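Local structure of MobB protein homolog (Geobacillus stearothermophilus, 1XJC) at residues Val6-Leu20 with Leu101-Leu115. The protein is of uncharacterised function but, as a MobB homolog with a P-loop NTPase fold, probably binds a nucleotide and assists molybdopterin guanine dinucleotide synthesis. Sequence-based numbering, arbitrary orientation.
Sequences VWQVVGYKHSGKTTL and LVEGYKQERHPKVVL
The central strand of a P-loop NTPase sheet, 6-10, lies between 101-103 and 112-115, both parallel to it, and runs on through a loop consistent with a Walker A motif into helix 17-30. Its backbone bonds alternate between the two neighbours. On one flank Trp7 O takes Val102 N at 2.7 Å and Val9 N gives to Val102 O; on the other Gln8 O takes Val113 N, and Val10 O takes Leu115 N at 2.8 Å with an almost straight N-H...O angle of 174°.

Where the strand begins, its side chains meet the residues leading into strand 112-115. Pro111 CG sits over one face of the Trp7 indole, 3.7 Å from the centroid of the five-membered ring in a CH-pi contact, and its CB reaches the six-membered ring. Trp7 CB meanwhile touches Leu101 CD2. Replacing Trp7 with an alanine would probably leave the Pro111 ring without its aromatic partner and open a gap beside Arg132. Next door, Val6 CG1, placed anti to the backbone N (chi1 -178°), rests over a face of the His110 imidazole.

At the other end, Leu115 wedges beneath the loop: its CD2 lies 3.3 Å from Gly16 C, and its CD1 packs tightly against Val9 CG1 at 3.4 Å. A water bridges Tyr12 N and Leu115 O. The extended Lys17 side chain runs across the loop, its NZ giving a bond to Gly11 O that, at 2.5 Å, is unusually short and of doubtful exact length. Its CD passes beside Glu103 OE2, an opposite charge that stays 4.1 Å from Lys17 NZ, beyond a salt bridge. Together, the Lys17 and Leu115 contacts would probably hold the lysine inward and help set the loop that in P-loop proteins wraps nucleotide phosphates.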
loop_
_atom_site.group_PDB
_atom_site.type_symbol
_atom_site.label_atom_id
_atom_site.label_comp_id
_atom_site.label_asym_id
_atom_site.label_seq_id
_atom_site.Cartn_x
_atom_site.Cartn_y
_atom_site.Cartn_z
ATOM N N VAL A 6 -3.108 0.894 8.775
ATOM C CA VAL A 6 -3.240 0.494 7.373
ATOM C C VAL A 6 -2.978 1.640 6.409
ATOM O O VAL A 6 -3.550 2.707 6.563
ATOM C CB VAL A 6 -4.671 -0.015 7.081
ATOM C CG1 VAL A 6 -4.783 -0.486 5.617
ATOM C CG2 VAL A 6 -5.035 -1.140 8.065
ATOM N N TRP A 7 -2.120 1.415 5.415
ATOM C CA TRP A 7 -1.827 2.432 4.410
ATOM C C TRP A 7 -1.994 1.838 3.019
ATOM O O TRP A 7 -1.657 0.683 2.792
ATOM C CB TRP A 7 -0.394 2.964 4.548
ATOM C CG TRP A 7 -0.230 3.963 5.656
ATOM C CD1 TRP A 7 -0.259 3.715 6.995
ATOM C CD2 TRP A 7 -0.027 5.376 5.507
ATOM N NE1 TRP A 7 -0.089 4.891 7.696
ATOM C CE2 TRP A 7 0.056 5.924 6.807
ATOM C CE3 TRP A 7 0.091 6.228 4.401
ATOM C CZ2 TRP A 7 0.254 7.297 7.034
ATOM C CZ3 TRP A 7 0.287 7.594 4.622
ATOM C CH2 TRP A 7 0.365 8.114 5.931
ATOM N N GLN A 8 -2.490 2.638 2.083
ATOM C CA GLN A 8 -2.682 2.155 0.734
ATOM C C GLN A 8 -1.716 2.757 -0.272
ATOM O O GLN A 8 -1.265 3.903 -0.142
ATOM C CB GLN A 8 -4.101 2.447 0.271
ATOM C CG GLN A 8 -5.167 1.616 0.936
ATOM C CD GLN A 8 -6.548 2.033 0.505
ATOM O OE1 GLN A 8 -6.968 1.767 -0.633
ATOM N NE2 GLN A 8 -7.269 2.707 1.398
ATOM N N VAL A 9 -1.411 1.967 -1.288
ATOM C CA VAL A 9 -0.540 2.387 -2.370
ATOM C C VAL A 9 -1.411 2.201 -3.604
ATOM O O VAL A 9 -1.809 1.076 -3.929
ATOM C CB VAL A 9 0.724 1.505 -2.449
ATOM C CG1 VAL A 9 1.496 1.813 -3.751
ATOM C CG2 VAL A 9 1.616 1.764 -1.220
ATOM N N VAL A 10 -1.751 3.302 -4.268
ATOM C CA VAL A 10 -2.602 3.231 -5.455
ATOM C C VAL A 10 -1.941 3.827 -6.696
ATOM O O VAL A 10 -1.159 4.786 -6.604
ATOM C CB VAL A 10 -3.957 3.955 -5.217
ATOM C CG1 VAL A 10 -4.698 3.290 -4.061
ATOM C CG2 VAL A 10 -3.720 5.441 -4.900
ATOM N N GLY A 11 -2.265 3.256 -7.853
ATOM C CA GLY A 11 -1.710 3.731 -9.105
ATOM C C GLY A 11 -1.940 2.728 -10.222
ATOM O O GLY A 11 -2.241 1.548 -9.973
ATOM N N TYR A 12 -1.794 3.193 -11.458
ATOM C CA TYR A 12 -1.989 2.340 -12.619
ATOM C C TYR A 12 -0.757 1.472 -12.878
ATOM O O TYR A 12 0.236 1.545 -12.142
ATOM C CB TYR A 12 -2.334 3.218 -13.822
ATOM C CG TYR A 12 -3.655 3.949 -13.632
ATOM C CD1 TYR A 12 -4.853 3.235 -13.524
ATOM C CD2 TYR A 12 -3.706 5.343 -13.510
ATOM C CE1 TYR A 12 -6.068 3.891 -13.298
ATOM C CE2 TYR A 12 -4.913 6.007 -13.284
ATOM C CZ TYR A 12 -6.089 5.276 -13.179
ATOM O OH TYR A 12 -7.294 5.913 -12.973
ATOM N N LYS A 13 -0.836 0.639 -13.910
ATOM C CA LYS A 13 0.266 -0.260 -14.277
ATOM C C LYS A 13 1.571 0.503 -14.505
ATOM O O LYS A 13 1.566 1.559 -15.125
ATOM C CB LYS A 13 -0.107 -1.053 -15.542
ATOM C CG LYS A 13 1.076 -1.741 -16.221
ATOM C CD LYS A 13 0.711 -3.095 -16.810
ATOM C CE LYS A 13 0.501 -4.125 -15.699
ATOM N NZ LYS A 13 0.191 -5.485 -16.243
ATOM N N HIS A 14 2.671 -0.031 -13.974
ATOM C CA HIS A 14 4.005 0.576 -14.118
ATOM C C HIS A 14 4.090 2.007 -13.588
ATOM O O HIS A 14 4.915 2.789 -14.048
ATOM C CB HIS A 14 4.438 0.561 -15.597
ATOM C CG HIS A 14 4.370 -0.796 -16.234
ATOM N ND1 HIS A 14 4.182 -0.975 -17.588
ATOM C CD2 HIS A 14 4.494 -2.039 -15.708
ATOM C CE1 HIS A 14 4.196 -2.269 -17.869
ATOM N NE2 HIS A 14 4.386 -2.935 -16.747
ATOM N N SER A 15 3.233 2.357 -12.631
ATOM C CA SER A 15 3.263 3.693 -12.053
ATOM C C SER A 15 4.416 3.839 -11.052
ATOM O O SER A 15 4.840 4.955 -10.737
ATOM C CB SER A 15 1.938 3.975 -11.348
ATOM O OG SER A 15 1.675 3.018 -10.332
ATOM N N GLY A 16 4.915 2.706 -10.559
ATOM C CA GLY A 16 5.994 2.706 -9.579
ATOM C C GLY A 16 5.579 2.120 -8.229
ATOM O O GLY A 16 6.368 2.103 -7.267
ATOM N N LYS A 17 4.347 1.620 -8.135
ATOM C CA LYS A 17 3.898 1.045 -6.875
ATOM C C LYS A 17 4.726 -0.160 -6.417
ATOM O O LYS A 17 4.851 -0.386 -5.217
ATOM C CB LYS A 17 2.397 0.704 -6.926
ATOM C CG LYS A 17 1.938 -0.001 -8.157
ATOM C CD LYS A 17 0.412 0.002 -8.264
ATOM C CE LYS A 17 -0.034 -0.787 -9.476
ATOM N NZ LYS A 17 -1.517 -0.839 -9.559
ATOM N N THR A 18 5.300 -0.921 -7.355
ATOM C CA THR A 18 6.144 -2.065 -6.993
ATOM C C THR A 18 7.408 -1.571 -6.270
ATOM O O THR A 18 7.846 -2.134 -5.269
ATOM C CB THR A 18 6.585 -2.846 -8.255
ATOM O OG1 THR A 18 5.433 -3.383 -8.916
ATOM C CG2 THR A 18 7.551 -3.970 -7.879
ATOM N N THR A 19 8.011 -0.519 -6.801
ATOM C CA THR A 19 9.189 0.062 -6.184
ATOM C C THR A 19 8.834 0.551 -4.775
ATOM O O THR A 19 9.515 0.207 -3.815
ATOM C CB THR A 19 9.729 1.219 -7.050
ATOM O OG1 THR A 19 10.412 0.658 -8.180
ATOM C CG2 THR A 19 10.689 2.128 -6.245
ATOM N N LEU A 20 7.759 1.330 -4.645
ATOM C CA LEU A 20 7.353 1.822 -3.325
ATOM C C LEU A 20 7.055 0.689 -2.338
ATOM O O LEU A 20 7.568 0.695 -1.222
ATOM C CB LEU A 20 6.126 2.720 -3.422
ATOM C CG LEU A 20 5.631 3.188 -2.044
ATOM C CD1 LEU A 20 6.726 4.013 -1.343
ATOM C CD2 LEU A 20 4.371 4.017 -2.217
ATOM N N LEU A 101 0.387 -2.685 4.492
ATOM C CA LEU A 101 0.447 -1.926 3.259
ATOM C C LEU A 101 -0.463 -2.607 2.263
ATOM O O LEU A 101 -0.294 -3.801 1.950
ATOM C CB LEU A 101 1.876 -1.873 2.713
ATOM C CG LEU A 101 2.805 -1.105 3.656
ATOM C CD1 LEU A 101 4.246 -1.243 3.169
ATOM C CD2 LEU A 101 2.392 0.389 3.701
ATOM N N VAL A 102 -1.412 -1.834 1.761
ATOM C CA VAL A 102 -2.403 -2.319 0.823
ATOM C C VAL A 102 -2.219 -1.706 -0.554
ATOM O O VAL A 102 -2.250 -0.476 -0.704
ATOM C CB VAL A 102 -3.818 -1.960 1.333
ATOM C CG1 VAL A 102 -4.858 -2.350 0.304
ATOM C CG2 VAL A 102 -4.074 -2.634 2.683
ATOM N N GLU A 103 -2.040 -2.561 -1.558
ATOM C CA GLU A 103 -1.885 -2.098 -2.925
ATOM C C GLU A 103 -3.230 -2.226 -3.650
ATOM O O GLU A 103 -3.720 -3.333 -3.876
ATOM C CB GLU A 103 -0.815 -2.928 -3.634
ATOM C CG GLU A 103 -0.175 -2.215 -4.811
ATOM C CD GLU A 103 0.762 -3.097 -5.614
ATOM O OE1 GLU A 103 1.552 -3.867 -5.029
ATOM O OE2 GLU A 103 0.715 -3.006 -6.847
ATOM N N GLY A 104 -3.843 -1.096 -3.997
ATOM C CA GLY A 104 -5.126 -1.128 -4.677
ATOM C C GLY A 104 -6.298 -0.800 -3.758
ATOM O O GLY A 104 -6.118 -0.106 -2.757
ATOM N N TYR A 105 -7.491 -1.298 -4.098
ATOM C CA TYR A 105 -8.713 -1.058 -3.309
ATOM C C TYR A 105 -8.898 0.456 -3.151
ATOM O O TYR A 105 -9.270 0.947 -2.070
ATOM C CB TYR A 105 -8.583 -1.700 -1.923
ATOM C CG TYR A 105 -8.324 -3.194 -1.948
ATOM C CD1 TYR A 105 -9.374 -4.111 -2.055
ATOM C CD2 TYR A 105 -7.025 -3.686 -1.910
ATOM C CE1 TYR A 105 -9.119 -5.491 -2.129
ATOM C CE2 TYR A 105 -6.763 -5.044 -1.981
ATOM C CZ TYR A 105 -7.811 -5.944 -2.093
ATOM O OH TYR A 105 -7.517 -7.288 -2.191
ATOM N N LYS A 106 -8.652 1.182 -4.241
ATOM C CA LYS A 106 -8.714 2.644 -4.249
ATOM C C LYS A 106 -9.960 3.294 -3.667
ATOM O O LYS A 106 -9.916 4.461 -3.273
ATOM C CB LYS A 106 -8.468 3.183 -5.667
ATOM C CG LYS A 106 -9.613 2.959 -6.646
ATOM C CD LYS A 106 -9.302 3.544 -8.034
ATOM C CE LYS A 106 -10.456 3.274 -9.006
ATOM N NZ LYS A 106 -10.221 3.811 -10.393
ATOM N N GLN A 107 -11.071 2.566 -3.603
ATOM C CA GLN A 107 -12.283 3.140 -3.035
ATOM C C GLN A 107 -12.227 3.135 -1.502
ATOM O O GLN A 107 -12.985 3.859 -0.847
ATOM C CB GLN A 107 -13.540 2.376 -3.514
ATOM C CG GLN A 107 -13.769 0.987 -2.888
ATOM C CD GLN A 107 -12.855 -0.089 -3.468
ATOM O OE1 GLN A 107 -12.100 0.162 -4.402
ATOM N NE2 GLN A 107 -12.939 -1.301 -2.923
ATOM N N GLU A 108 -11.339 2.328 -0.918
ATOM C CA GLU A 108 -11.252 2.290 0.546
ATOM C C GLU A 108 -10.689 3.618 1.026
ATOM O O GLU A 108 -10.026 4.322 0.262
ATOM C CB GLU A 108 -10.387 1.111 1.019
ATOM C CG GLU A 108 -11.004 -0.233 0.702
ATOM C CD GLU A 108 -12.367 -0.383 1.333
ATOM O OE1 GLU A 108 -12.464 -0.381 2.571
ATOM O OE2 GLU A 108 -13.359 -0.485 0.591
ATOM N N ARG A 109 -10.923 3.955 2.290
ATOM C CA ARG A 109 -10.504 5.260 2.789
ATOM C C ARG A 109 -9.303 5.377 3.740
ATOM O O ARG A 109 -9.211 6.342 4.505
ATOM C CB ARG A 109 -11.734 5.945 3.402
ATOM C CG ARG A 109 -12.887 6.108 2.394
ATOM C CD ARG A 109 -14.151 6.648 3.050
ATOM N NE ARG A 109 -13.977 8.018 3.523
ATOM C CZ ARG A 109 -14.056 9.092 2.745
ATOM N NH1 ARG A 109 -14.318 8.957 1.448
ATOM N NH2 ARG A 109 -13.859 10.300 3.256
ATOM N N HIS A 110 -8.384 4.414 3.677
ATOM C CA HIS A 110 -7.183 4.431 4.517
ATOM C C HIS A 110 -6.216 5.486 3.957
ATOM O O HIS A 110 -6.296 5.834 2.783
ATOM C CB HIS A 110 -6.528 3.039 4.490
ATOM C CG HIS A 110 -7.455 1.933 4.913
ATOM N ND1 HIS A 110 -7.872 1.768 6.221
ATOM C CD2 HIS A 110 -8.095 0.980 4.190
ATOM C CE1 HIS A 110 -8.728 0.762 6.282
ATOM N NE2 HIS A 110 -8.880 0.267 5.066
ATOM N N PRO A 111 -5.309 6.025 4.784
ATOM C CA PRO A 111 -4.398 7.027 4.210
ATOM C C PRO A 111 -3.650 6.383 3.049
ATOM O O PRO A 111 -3.219 5.234 3.144
ATOM C CB PRO A 111 -3.486 7.392 5.386
ATOM C CG PRO A 111 -3.541 6.167 6.264
ATOM C CD PRO A 111 -5.015 5.806 6.208
ATOM N N LYS A 112 -3.506 7.112 1.953
ATOM C CA LYS A 112 -2.853 6.537 0.788
ATOM C C LYS A 112 -1.814 7.374 0.075
ATOM O O LYS A 112 -1.807 8.623 0.133
ATOM C CB LYS A 112 -3.915 6.111 -0.231
ATOM C CG LYS A 112 -4.961 7.177 -0.557
ATOM C CD LYS A 112 -6.006 6.664 -1.570
ATOM C CE LYS A 112 -6.796 5.447 -1.044
ATOM N NZ LYS A 112 -7.790 5.737 0.055
ATOM N N VAL A 113 -0.913 6.665 -0.589
ATOM C CA VAL A 113 0.110 7.308 -1.384
ATOM C C VAL A 113 -0.325 7.030 -2.823
ATOM O O VAL A 113 -0.621 5.892 -3.182
ATOM C CB VAL A 113 1.497 6.693 -1.140
ATOM C CG1 VAL A 113 2.521 7.345 -2.104
ATOM C CG2 VAL A 113 1.904 6.893 0.334
ATOM N N VAL A 114 -0.385 8.070 -3.642
ATOM C CA VAL A 114 -0.808 7.902 -5.019
ATOM C C VAL A 114 0.411 7.992 -5.945
ATOM O O VAL A 114 1.201 8.949 -5.858
ATOM C CB VAL A 114 -1.839 9.001 -5.409
ATOM C CG1 VAL A 114 -2.268 8.818 -6.872
ATOM C CG2 VAL A 114 -3.064 8.952 -4.468
ATOM N N LEU A 115 0.575 6.986 -6.801
ATOM C CA LEU A 115 1.672 6.958 -7.761
ATOM C C LEU A 115 1.098 7.312 -9.131
ATOM O O LEU A 115 0.074 6.751 -9.564
ATOM C CB LEU A 115 2.336 5.579 -7.789
ATOM C CG LEU A 115 3.263 5.392 -6.579
ATOM C CD1 LEU A 115 2.726 4.308 -5.700
ATOM C CD2 LEU A 115 4.685 5.073 -7.042
HETATM O O HOH W 1 -0.823 5.812 -11.887
#